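Local coordinates for putative lipoprotein (Bacteroides fragilis, PDB 3QNK) that is a putative SusD-like outer-membrane lipoprotein that probably binds glycans at the cell surface for uptake, its exact ligand being unknown, at residues 217-225 with 316-324; 283-291 with 418-426. All blocks are in the same frame, centred on the assembly; numbering follows the deposited sequence.

Contact 1. Residues 217-225 with 316-324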
loop_
_atom_site.group_PDB
_atom_site.type_symbol
_atom_site.label_atom_id
_atom_site.label_comp_id
_atom_site.label_asym_id
_atom_site.label_seq_id
_atom_site.Cartn_x
_atom_site.Cartn_y
_atom_site.Cartn_z
ATOM N N ASP B 217 16.371 16.615 32.933
ATOM C CA ASP B 217 16.393 16.086 34.300
ATOM C C ASP B 217 15.225 15.081 34.461
ATOM O O ASP B 217 14.088 15.416 34.153
ATOM C CB ASP B 217 16.288 17.251 35.318
ATOM C CG ASP B 217 16.249 16.905 36.799
ATOM O OD1 ASP B 217 16.426 15.718 37.143
ATOM O OD2 ASP B 217 16.080 17.837 37.620
ATOM N N GLY B 218 15.535 13.866 34.887
ATOM C CA GLY B 218 14.529 12.841 35.086
ATOM C C GLY B 218 14.478 12.281 36.490
ATOM O O GLY B 218 14.142 11.110 36.673
ATOM N N THR B 219 14.768 13.107 37.488
ATOM C CA THR B 219 14.814 12.673 38.885
ATOM C C THR B 219 13.425 12.414 39.473
ATOM O O THR B 219 13.326 11.831 40.556
ATOM C CB THR B 219 15.625 13.648 39.729
ATOM O OG1 THR B 219 15.206 14.985 39.446
ATOM C CG2 THR B 219 17.131 13.481 39.492
ATOM N N THR B 220 12.363 12.799 38.750
ATOM C CA THR B 220 10.979 12.470 39.100
ATOM C C THR B 220 10.298 11.872 37.862
ATOM O O THR B 220 10.677 12.219 36.731
ATOM C CB THR B 220 10.185 13.655 39.672
ATOM O OG1 THR B 220 9.914 14.608 38.660
ATOM C CG2 THR B 220 10.826 14.290 40.864
ATOM N N PRO B 221 9.309 10.959 38.046
ATOM C CA PRO B 221 8.589 10.385 36.884
ATOM C C PRO B 221 8.015 11.440 35.926
ATOM O O PRO B 221 8.213 11.329 34.715
ATOM C CB PRO B 221 7.462 9.598 37.546
ATOM C CG PRO B 221 7.994 9.251 38.871
ATOM C CD PRO B 221 8.757 10.438 39.309
ATOM N N GLU B 222 7.345 12.490 36.486
ATOM C CA GLU B 222 6.770 13.592 35.724
ATOM C C GLU B 222 7.870 14.274 34.903
ATOM O O GLU B 222 7.688 14.482 33.708
ATOM C CB GLU B 222 6.068 14.580 36.662
ATOM N N LYS B 223 9.036 14.559 35.531
ATOM C CA LYS B 223 10.198 15.199 34.884
ATOM C C LYS B 223 10.707 14.372 33.699
ATOM O O LYS B 223 10.929 14.923 32.634
ATOM C CB LYS B 223 11.341 15.417 35.885
ATOM C CG LYS B 223 11.306 16.756 36.591
ATOM C CD LYS B 223 12.345 16.781 37.695
ATOM C CE LYS B 223 12.493 18.145 38.292
ATOM N NZ LYS B 223 13.646 18.192 39.231
ATOM N N TYR B 224 10.867 13.053 33.879
ATOM C CA TYR B 224 11.325 12.155 32.819
ATOM C C TYR B 224 10.317 12.111 31.670
ATOM O O TYR B 224 10.717 12.302 30.520
ATOM C CB TYR B 224 11.587 10.750 33.364
ATOM C CG TYR B 224 12.206 9.815 32.344
ATOM C CD1 TYR B 224 13.588 9.740 32.183
ATOM C CD2 TYR B 224 11.414 8.973 31.569
ATOM C CE1 TYR B 224 14.161 8.862 31.267
ATOM C CE2 TYR B 224 11.976 8.113 30.633
ATOM C CZ TYR B 224 13.349 8.051 30.495
ATOM O OH TYR B 224 13.900 7.195 29.580
ATOM N N ARG B 225 9.004 11.909 31.986
ATOM C CA ARG B 225 7.911 11.865 30.990
ATOM C C ARG B 225 7.793 13.140 30.178
ATOM O O ARG B 225 7.288 13.100 29.058
ATOM C CB ARG B 225 6.567 11.613 31.654
ATOM C CG ARG B 225 6.384 10.199 32.112
ATOM C CD ARG B 225 4.970 9.935 32.483
ATOM N NE ARG B 225 4.451 10.870 33.490
ATOM C CZ ARG B 225 4.233 10.580 34.773
ATOM N NH1 ARG B 225 4.475 9.356 35.240
ATOM N NH2 ARG B 225 3.741 11.497 35.586
ATOM N N GLU B 316 12.439 3.038 40.587
ATOM C CA GLU B 316 13.174 4.173 40.011
ATOM C C GLU B 316 12.224 5.008 39.073
ATOM O O GLU B 316 11.246 4.441 38.572
ATOM C CB GLU B 316 14.421 3.680 39.273
ATOM C CG GLU B 316 14.120 2.780 38.088
ATOM C CD GLU B 316 14.563 3.308 36.734
ATOM O OE1 GLU B 316 14.469 4.535 36.487
ATOM O OE2 GLU B 316 14.990 2.469 35.906
ATOM N N PRO B 317 12.456 6.338 38.845
ATOM C CA PRO B 317 11.484 7.151 38.077
ATOM C C PRO B 317 10.994 6.593 36.730
ATOM O O PRO B 317 9.822 6.802 36.409
ATOM C CB PRO B 317 12.238 8.468 37.865
ATOM C CG PRO B 317 13.085 8.604 39.073
ATOM C CD PRO B 317 13.538 7.200 39.386
ATOM N N ARG B 318 11.848 5.879 35.952
ATOM C CA ARG B 318 11.472 5.367 34.617
ATOM C C ARG B 318 10.364 4.335 34.711
ATOM O O ARG B 318 9.638 4.141 33.736
ATOM C CB ARG B 318 12.671 4.804 33.850
ATOM C CG ARG B 318 13.699 5.863 33.457
ATOM C CD ARG B 318 14.953 5.285 32.836
ATOM N NE ARG B 318 15.682 4.415 33.754
ATOM C CZ ARG B 318 16.872 3.882 33.499
ATOM N NH1 ARG B 318 17.492 4.140 32.363
ATOM N NH2 ARG B 318 17.454 3.093 34.383
ATOM N N PHE B 319 10.194 3.703 35.887
ATOM C CA PHE B 319 9.127 2.737 36.082
ATOM C C PHE B 319 7.765 3.443 35.977
ATOM O O PHE B 319 6.945 3.047 35.154
ATOM C CB PHE B 319 9.269 1.996 37.412
ATOM C CG PHE B 319 8.067 1.146 37.738
ATOM C CD1 PHE B 319 7.896 -0.106 37.146
ATOM C CD2 PHE B 319 7.078 1.610 38.605
ATOM C CE1 PHE B 319 6.783 -0.884 37.439
ATOM C CE2 PHE B 319 5.954 0.828 38.887
ATOM C CZ PHE B 319 5.825 -0.419 38.314
ATOM N N TYR B 320 7.552 4.502 36.784
ATOM C CA TYR B 320 6.308 5.291 36.840
ATOM C C TYR B 320 6.132 6.131 35.585
ATOM O O TYR B 320 5.012 6.503 35.255
ATOM C CB TYR B 320 6.271 6.181 38.111
ATOM C CG TYR B 320 6.462 5.375 39.381
ATOM C CD1 TYR B 320 5.444 4.558 39.873
ATOM C CD2 TYR B 320 7.705 5.311 40.009
ATOM C CE1 TYR B 320 5.638 3.766 41.003
ATOM C CE2 TYR B 320 7.909 4.522 41.143
ATOM C CZ TYR B 320 6.878 3.755 41.637
ATOM O OH TYR B 320 7.148 2.944 42.716
ATOM N N ALA B 321 7.227 6.366 34.862
ATOM C CA ALA B 321 7.246 7.117 33.617
ATOM C C ALA B 321 6.791 6.265 32.449
ATOM O O ALA B 321 6.250 6.808 31.490
ATOM C CB ALA B 321 8.647 7.639 33.345
ATOM N N ASN B 322 7.026 4.947 32.502
ATOM C CA ASN B 322 6.690 4.038 31.410
ATOM C C ASN B 322 5.444 3.165 31.618
ATOM O O ASN B 322 4.812 2.760 30.625
ATOM C CB ASN B 322 7.848 3.060 31.208
ATOM C CG ASN B 322 9.021 3.582 30.450
ATOM O OD1 ASN B 322 9.191 3.245 29.284
ATOM N ND2 ASN B 322 9.912 4.311 31.121
ATOM N N ILE B 323 5.171 2.756 32.881
ATOM C CA ILE B 323 4.143 1.767 33.152
ATOM C C ILE B 323 2.883 2.342 33.787
ATOM O O ILE B 323 2.954 3.010 34.821
ATOM C CB ILE B 323 4.761 0.630 34.045
ATOM C CG1 ILE B 323 6.093 0.046 33.475
ATOM C CG2 ILE B 323 3.775 -0.481 34.356
ATOM C CD1 ILE B 323 6.108 -0.428 31.973
ATOM N N VAL B 324 1.725 2.015 33.175
ATOM C CA VAL B 324 0.378 2.262 33.679
ATOM C C VAL B 324 -0.028 0.910 34.305
ATOM O O VAL B 324 -0.127 -0.101 33.583
ATOM C CB VAL B 324 -0.624 2.764 32.590
ATOM C CG1 VAL B 324 -2.039 2.914 33.156
ATOM C CG2 VAL B 324 -0.154 4.056 31.949
#
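Pro221 and Pro317 bring the backbones of 217-225 and 316-324 closest together, their CA atoms 4.5 Å apart, and helices 221-225 and 317-322 pass at 8.1 Å with a crossing angle of -64°. The contact thus joins helix 221-225, which follows helix 198-209 in the chain, to helix 317-322 of the SusD-family region. Both helices are N-capped: Thr220 OG1 accepts from Lys223 N, Glu316 OE1 from Arg318 N. The Pro317 ring packs against the carbonyls of the loop before helix 221-225, its CB 3.5 Å from Gly218 O and its CG near Thr219 O. Pro221 lies side by side with Tyr320, ring atom CG 3.6 Å from Tyr320 CB, while Tyr320 OH is hydrogen-bonded to backbone atoms, Tyr312 O and Arg315 N. With CG anti to the backbone N (chi1 -174°), the Tyr224 ring is carried across to helix 317-322. There Arg318 CG lies over one face, 3.8 Å from the ring centroid and 16° off the normal, a CH-pi contact, and Ala321 CB packs 3.5 Å from Tyr224 CD2. That methyl also meets Arg225 CG. The Arg225 chain bends at chi3, and its NH1 comes edge-on to Tyr320 O at 2.9 Å in a weak hydrogen bond; Trp362 adds a cation-pi contact. Arg318 grips Glu316 side-on through NE and NH2, one to each carboxylate oxygen. Three carboxylates in all surround this buried guanidinium, which would favour its positive charge and hold its aliphatic part against Tyr224. The interface between the helices is therefore mainly apolar; Arg225 is balanced by Asp368 outside the contact, Arg318 by Glu316 of its own segment and by Glu442 and Glu446 of helix 432-446.

Contact 2. Residues 283-291 with 418-426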
loop_
_atom_site.group_PDB
_atom_site.type_symbol
_atom_site.label_atom_id
_atom_site.label_comp_id
_atom_site.label_asym_id
_atom_site.label_seq_id
_atom_site.Cartn_x
_atom_site.Cartn_y
_atom_site.Cartn_z
ATOM N N ALA B 283 12.382 -6.005 35.496
ATOM C CA ALA B 283 13.657 -5.423 35.110
ATOM C C ALA B 283 13.847 -3.964 35.623
ATOM O O ALA B 283 14.987 -3.474 35.639
ATOM C CB ALA B 283 13.800 -5.475 33.611
ATOM N N PHE B 284 12.765 -3.278 36.059
ATOM C CA PHE B 284 12.873 -1.939 36.642
ATOM C C PHE B 284 13.402 -2.059 38.059
ATOM O O PHE B 284 12.840 -2.772 38.882
ATOM C CB PHE B 284 11.538 -1.193 36.639
ATOM C CG PHE B 284 11.115 -0.678 35.296
ATOM C CD1 PHE B 284 11.556 0.564 34.838
ATOM C CD2 PHE B 284 10.253 -1.411 34.496
ATOM C CE1 PHE B 284 11.157 1.049 33.592
ATOM C CE2 PHE B 284 9.841 -0.924 33.254
ATOM C CZ PHE B 284 10.303 0.295 32.801
ATOM N N GLU B 285 14.523 -1.416 38.312
ATOM C CA GLU B 285 15.192 -1.439 39.602
ATOM C C GLU B 285 14.498 -0.584 40.624
ATOM O O GLU B 285 13.730 0.317 40.271
ATOM C CB GLU B 285 16.620 -0.913 39.442
ATOM C CG GLU B 285 17.565 -1.838 38.700
ATOM C CD GLU B 285 18.884 -1.159 38.407
ATOM O OE1 GLU B 285 19.604 -0.838 39.378
ATOM O OE2 GLU B 285 19.168 -0.884 37.216
HETATM N N MSE B 286 14.857 -0.797 41.903
HETATM C CA MSE B 286 14.413 0.038 43.012
HETATM C C MSE B 286 15.103 1.399 42.866
HETATM O O MSE B 286 16.135 1.488 42.191
HETATM C CB MSE B 286 14.759 -0.631 44.350
HETATM C CG MSE B 286 14.109 -1.981 44.508
HETATM SE SE MSE B 286 12.175 -1.902 44.361
HETATM C CE MSE B 286 11.720 -1.065 46.004
ATOM N N ALA B 287 14.561 2.452 43.497
ATOM C CA ALA B 287 15.115 3.816 43.394
ATOM C C ALA B 287 16.577 3.905 43.793
ATOM O O ALA B 287 17.254 4.802 43.294
ATOM C CB ALA B 287 14.305 4.779 44.222
ATOM N N ASP B 288 17.088 2.956 44.606
ATOM C CA ASP B 288 18.478 2.943 45.083
ATOM C C ASP B 288 19.380 2.023 44.254
ATOM O O ASP B 288 20.496 1.696 44.663
ATOM C CB ASP B 288 18.516 2.488 46.554
ATOM C CG ASP B 288 18.094 1.043 46.770
ATOM O OD1 ASP B 288 17.405 0.492 45.895
ATOM O OD2 ASP B 288 18.426 0.476 47.831
ATOM N N GLY B 289 18.883 1.561 43.130
ATOM C CA GLY B 289 19.681 0.690 42.293
ATOM C C GLY B 289 19.758 -0.751 42.749
ATOM O O GLY B 289 20.638 -1.491 42.314
ATOM N N THR B 290 18.822 -1.166 43.614
ATOM C CA THR B 290 18.663 -2.513 44.154
ATOM C C THR B 290 17.687 -3.251 43.237
ATOM O O THR B 290 16.820 -2.595 42.669
ATOM C CB THR B 290 18.181 -2.344 45.603
ATOM O OG1 THR B 290 19.342 -2.286 46.422
ATOM C CG2 THR B 290 17.183 -3.406 46.094
ATOM N N PRO B 291 17.764 -4.590 43.056
ATOM C CA PRO B 291 16.739 -5.255 42.243
ATOM C C PRO B 291 15.432 -5.372 43.026
ATOM O O PRO B 291 15.421 -5.486 44.265
ATOM C CB PRO B 291 17.336 -6.624 41.933
ATOM C CG PRO B 291 18.640 -6.670 42.608
ATOM C CD PRO B 291 18.694 -5.581 43.620
ATOM N N ILE B 418 23.261 8.013 32.156
ATOM C CA ILE B 418 21.853 7.621 32.003
ATOM C C ILE B 418 21.223 7.313 33.385
ATOM O O ILE B 418 20.076 7.717 33.653
ATOM C CB ILE B 418 21.752 6.449 31.003
ATOM C CG1 ILE B 418 22.236 6.872 29.592
ATOM C CG2 ILE B 418 20.361 5.815 30.955
ATOM C CD1 ILE B 418 21.705 8.193 29.045
ATOM N N ARG B 419 21.991 6.640 34.256
ATOM C CA ARG B 419 21.564 6.315 35.615
ATOM C C ARG B 419 21.542 7.568 36.494
ATOM O O ARG B 419 20.622 7.742 37.290
ATOM C CB ARG B 419 22.480 5.258 36.261
ATOM C CG ARG B 419 22.854 4.096 35.384
ATOM C CD ARG B 419 23.443 3.030 36.265
ATOM N NE ARG B 419 22.414 2.038 36.537
ATOM C CZ ARG B 419 22.037 1.642 37.737
ATOM N NH1 ARG B 419 22.653 2.090 38.815
ATOM N NH2 ARG B 419 21.064 0.781 37.869
ATOM N N GLN B 420 22.557 8.422 36.373
ATOM C CA GLN B 420 22.607 9.660 37.150
ATOM C C GLN B 420 21.382 10.519 36.878
ATOM O O GLN B 420 20.866 11.119 37.814
ATOM C CB GLN B 420 23.885 10.485 36.864
ATOM C CG GLN B 420 25.138 10.020 37.617
ATOM C CD GLN B 420 26.436 10.627 37.066
ATOM O OE1 GLN B 420 27.453 9.911 36.810
ATOM N NE2 GLN B 420 26.435 11.971 36.903
ATOM N N ARG B 421 20.865 10.511 35.622
ATOM C CA ARG B 421 19.772 11.420 35.321
ATOM C C ARG B 421 18.421 10.972 35.882
ATOM O O ARG B 421 17.493 11.781 35.848
ATOM C CB ARG B 421 19.698 11.846 33.837
ATOM C CG ARG B 421 18.917 10.987 32.969
ATOM C CD ARG B 421 17.506 11.418 32.641
ATOM N NE ARG B 421 17.215 10.675 31.423
ATOM C CZ ARG B 421 17.064 11.253 30.246
ATOM N NH1 ARG B 421 16.951 12.574 30.158
ATOM N NH2 ARG B 421 16.965 10.517 29.152
ATOM N N VAL B 422 18.333 9.758 36.475
ATOM C CA VAL B 422 17.112 9.241 37.120
ATOM C C VAL B 422 17.378 8.916 38.613
ATOM O O VAL B 422 16.644 8.123 39.234
ATOM C CB VAL B 422 16.492 8.046 36.356
ATOM C CG1 VAL B 422 15.930 8.511 35.014
ATOM C CG2 VAL B 422 17.484 6.893 36.184
ATOM N N GLY B 423 18.437 9.508 39.160
ATOM C CA GLY B 423 18.833 9.327 40.554
ATOM C C GLY B 423 19.323 7.949 40.955
ATOM O O GLY B 423 19.314 7.608 42.145
ATOM N N LEU B 424 19.737 7.138 39.973
ATOM C CA LEU B 424 20.245 5.776 40.219
ATOM C C LEU B 424 21.741 5.810 40.543
ATOM O O LEU B 424 22.485 6.541 39.896
ATOM C CB LEU B 424 19.964 4.814 39.040
ATOM C CG LEU B 424 18.539 4.256 38.940
ATOM C CD1 LEU B 424 18.365 3.445 37.683
ATOM C CD2 LEU B 424 18.189 3.385 40.155
ATOM N N PRO B 425 22.201 5.051 41.558
ATOM C CA PRO B 425 23.632 5.060 41.879
ATOM C C PRO B 425 24.483 4.477 40.733
ATOM O O PRO B 425 24.008 3.689 39.935
ATOM C CB PRO B 425 23.706 4.215 43.156
ATOM C CG PRO B 425 22.552 3.331 43.093
ATOM C CD PRO B 425 21.467 4.112 42.429
ATOM N N ASP B 426 25.730 4.894 40.650
ATOM C CA ASP B 426 26.635 4.456 39.599
ATOM C C ASP B 426 26.956 2.962 39.647
ATOM O O ASP B 426 27.061 2.356 40.718
ATOM C CB ASP B 426 27.938 5.271 39.661
ATOM C CG ASP B 426 27.802 6.682 39.090
ATOM O OD1 ASP B 426 26.670 7.046 38.638
ATOM O OD2 ASP B 426 28.819 7.416 39.067
#
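Glu285 and Arg419 meet at about a right angle along their chains, yet their carboxylate and guanidinium planes are only 14° apart. They join the loop after helix 278-283 to the end of helix 408-420. The acid lies at the edge of the guanidinium, where NH2 faces both oxygens, at 2.7 Å from Glu285 OE1 and 2.6 Å from Glu285 OE2. The bonds are bent to 133° and 121°, so one nitrogen straddles the carboxylate in a salt bridge of two weak bonds. A bend at chi3 turns the arginine head toward the loop, and Leu424 CB lies over one face, toward its rim. Beyond the pair, Leu424 CD2 reaches into the type I turn 286-289, near Met286 O and Gly289 N, while Pro425 lays CG and CD against Asp288 O. Gly289, at positive phi, has no side chain to obstruct Pro425. A Schellman motif closes helix 408-420, with Gly423 as its C-prime residue and Leu424 N bonded 2.9 Å from Arg419 O. Arg419 NE also pairs with Glu442, whose OE2 lies close to Glu285 OE2; the arginine probably offsets the repulsion between these acids, and the link pairs one charged bridge with the packing of Leu424 and Pro425 on the turn.

Overall arrangement
Contact 1 is the more buried of the two, joining two short helices largely through prolines, an aromatic face and a methyl group; contact 2 lies nearer the surface and ties an irregular loop to a helix end through charge and turn packing. The centres of contact 1 and contact 2 are about 11 Å apart, and their segments alternate along the chain. Probable backbone hydrogen bonds couple them directly, from Gly218 N to Arg421 O and from Glu316 N to Glu285 O, while Pro317 packs on Val422 and Arg318 on Leu424. Helix 432-446 serves both, its acids shared between arginines of the two contacts; Glu446 also reaches Arg421.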